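Local coordinates for ribosomal protein uL16 3-hydroxylase (Escherichia coli, PDB 4CCL), which uses iron, molecular oxygen and 2-oxoglutarate to hydroxylate an arginine of ribosomal protein uL16, an activity that regulates growth, at residues 50-55 with 157-162. Numbering follows the deposited sequence.
Sequences DSRLVS and PDLLQV
Arg-52 reaches from its strand to Asp-158 and Leu-159, and its guanidinium makes all of its contacts with them. Its CB points toward 157-162, and CG sits between the backbone N and the carbonyl carbon (chi1 51°). CG, CD and NE run on toward the other segment without touching it, the chain bending at chi3 (-107°); CZ is the first atom to come near the backbone O of Asp-158. NH1 of Arg-52 lies 3.9 Å from OD2 of Asp-158, a long salt bridge. That oxygen lies well out of the guanidinium plane, the two flat groups being turned 42° from each other, and no N-H is directed at it, so the attraction is one of charge. NH1 also donates to a water 3.1 Å away at the guanidinium edge, and this water in turn donates a weak hydrogen bond of 3.3 Å to the backbone O of Asp-158. The same carbonyl O lies obliquely 3.6 Å from NH2 of Arg-52, without a direct hydrogen bond. CD2 of Leu-159 lies at the guanidinium edge, in its plane, 3.8 Å from NH2 of Arg-52. An alanine in place of Arg-52 would probably leave the Asp-158 carboxylate without this opposite charge and the bridging water without its donor. Arg-52 and Asp-158 both touch His-65, so strand 60-65 touches both segments. The side chain of Leu-159 is about 11 Å from a bound manganese ion. The contact loosely joins the large antiparallel sheet to the weakly bonded strand about 159-161 within the double-stranded beta-helix (cupin) fold of JmjC oxygenases.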
loop_
_atom_site.group_PDB
_atom_site.type_symbol
_atom_site.label_atom_id
_atom_site.label_comp_id
_atom_site.label_asym_id
_atom_site.label_seq_id
_atom_site.Cartn_x
_atom_site.Cartn_y
_atom_site.Cartn_z
ATOM N N ASP B 50 8.557 13.235 -23.419
ATOM C CA ASP B 50 8.165 11.876 -23.765
ATOM C C ASP B 50 7.636 11.904 -25.192
ATOM O O ASP B 50 6.591 12.496 -25.464
ATOM C CB ASP B 50 7.081 11.368 -22.802
ATOM C CG ASP B 50 6.695 9.908 -23.048
ATOM O OD1 ASP B 50 6.939 9.381 -24.153
ATOM O OD2 ASP B 50 6.135 9.281 -22.124
ATOM N N SER B 51 8.347 11.236 -26.091
ATOM C CA SER B 51 7.945 11.167 -27.489
ATOM C C SER B 51 8.261 9.792 -28.058
ATOM O O SER B 51 9.111 9.076 -27.531
ATOM C CB SER B 51 8.648 12.248 -28.314
ATOM O OG SER B 51 10.055 12.082 -28.288
ATOM N N ARG B 52 7.565 9.423 -29.128
ATOM C CA ARG B 52 7.815 8.147 -29.790
ATOM C C ARG B 52 7.459 8.168 -31.275
ATOM O O ARG B 52 6.597 8.928 -31.709
ATOM C CB ARG B 52 7.067 7.016 -29.075
ATOM C CG ARG B 52 5.589 7.285 -28.837
ATOM C CD ARG B 52 5.011 6.296 -27.831
ATOM N NE ARG B 52 4.141 5.305 -28.457
ATOM C CZ ARG B 52 3.616 4.264 -27.817
ATOM N NH1 ARG B 52 3.878 4.076 -26.530
ATOM N NH2 ARG B 52 2.832 3.412 -28.464
ATOM N N LEU B 53 8.136 7.323 -32.045
ATOM C CA LEU B 53 7.837 7.127 -33.452
ATOM C C LEU B 53 7.174 5.775 -33.636
ATOM O O LEU B 53 7.695 4.749 -33.191
ATOM C CB LEU B 53 9.115 7.178 -34.291
ATOM C CG LEU B 53 9.421 8.478 -35.031
ATOM C CD1 LEU B 53 10.645 8.297 -35.913
ATOM C CD2 LEU B 53 8.225 8.915 -35.856
ATOM N N VAL B 54 6.019 5.778 -34.291
ATOM C CA VAL B 54 5.338 4.538 -34.623
ATOM C C VAL B 54 5.253 4.395 -36.134
ATOM O O VAL B 54 4.619 5.209 -36.811
ATOM C CB VAL B 54 3.922 4.483 -34.025
ATOM C CG1 VAL B 54 3.276 3.138 -34.322
ATOM C CG2 VAL B 54 3.970 4.733 -32.526
ATOM N N SER B 55 5.901 3.364 -36.661
ATOM C CA SER B 55 5.876 3.118 -38.096
ATOM C C SER B 55 5.347 1.721 -38.375
ATOM O O SER B 55 5.479 0.827 -37.544
ATOM C CB SER B 55 7.274 3.284 -38.690
ATOM O OG SER B 55 8.201 2.441 -38.031
ATOM N N PRO B 157 5.933 -5.186 -28.406
ATOM C CA PRO B 157 5.796 -5.176 -26.944
ATOM C C PRO B 157 5.424 -3.801 -26.393
ATOM O O PRO B 157 4.809 -3.706 -25.333
ATOM C CB PRO B 157 7.196 -5.562 -26.464
ATOM C CG PRO B 157 7.734 -6.411 -27.554
ATOM C CD PRO B 157 7.192 -5.822 -28.835
ATOM N N ASP B 158 5.801 -2.751 -27.111
ATOM C CA ASP B 158 5.582 -1.388 -26.647
ATOM C C ASP B 158 4.307 -0.760 -27.200
ATOM O O ASP B 158 4.022 0.411 -26.943
ATOM C CB ASP B 158 6.789 -0.519 -26.997
ATOM C CG ASP B 158 7.149 0.435 -25.887
ATOM O OD1 ASP B 158 7.681 -0.027 -24.855
ATOM O OD2 ASP B 158 6.892 1.645 -26.041
ATOM N N LEU B 159 3.544 -1.537 -27.961
ATOM C CA LEU B 159 2.422 -0.997 -28.717
ATOM C C LEU B 159 1.163 -1.857 -28.573
ATOM O O LEU B 159 1.161 -3.033 -28.942
ATOM C CB LEU B 159 2.842 -0.869 -30.185
ATOM C CG LEU B 159 1.965 -0.242 -31.271
ATOM C CD1 LEU B 159 1.111 -1.296 -31.958
ATOM C CD2 LEU B 159 1.123 0.903 -30.729
ATOM N N LEU B 160 0.092 -1.262 -28.047
ATOM C CA LEU B 160 -1.164 -1.979 -27.820
ATOM C C LEU B 160 -2.167 -1.789 -28.951
ATOM O O LEU B 160 -2.400 -0.668 -29.407
ATOM C CB LEU B 160 -1.812 -1.544 -26.503
ATOM C CG LEU B 160 -1.610 -2.436 -25.276
ATOM C CD1 LEU B 160 -2.008 -3.880 -25.570
ATOM C CD2 LEU B 160 -0.173 -2.351 -24.794
ATOM N N GLN B 161 -2.770 -2.891 -29.383
ATOM C CA GLN B 161 -3.769 -2.856 -30.443
ATOM C C GLN B 161 -4.889 -3.864 -30.212
ATOM O O GLN B 161 -4.767 -4.771 -29.390
ATOM C CB GLN B 161 -3.126 -3.112 -31.808
ATOM C CG GLN B 161 -2.371 -1.927 -32.378
ATOM C CD GLN B 161 -1.860 -2.181 -33.784
ATOM O OE1 GLN B 161 -2.088 -3.245 -34.355
ATOM N NE2 GLN B 161 -1.167 -1.199 -34.350
ATOM N N VAL B 162 -5.984 -3.690 -30.943
ATOM C CA VAL B 162 -7.055 -4.673 -30.951
ATOM C C VAL B 162 -7.218 -5.220 -32.362
ATOM O O VAL B 162 -6.534 -4.783 -33.288
ATOM C CB VAL B 162 -8.393 -4.057 -30.500
ATOM C CG1 VAL B 162 -8.299 -3.564 -29.068
ATOM C CG2 VAL B 162 -8.798 -2.922 -31.433
HETATM O O HOH W 1 2.831 2.081 -24.336
#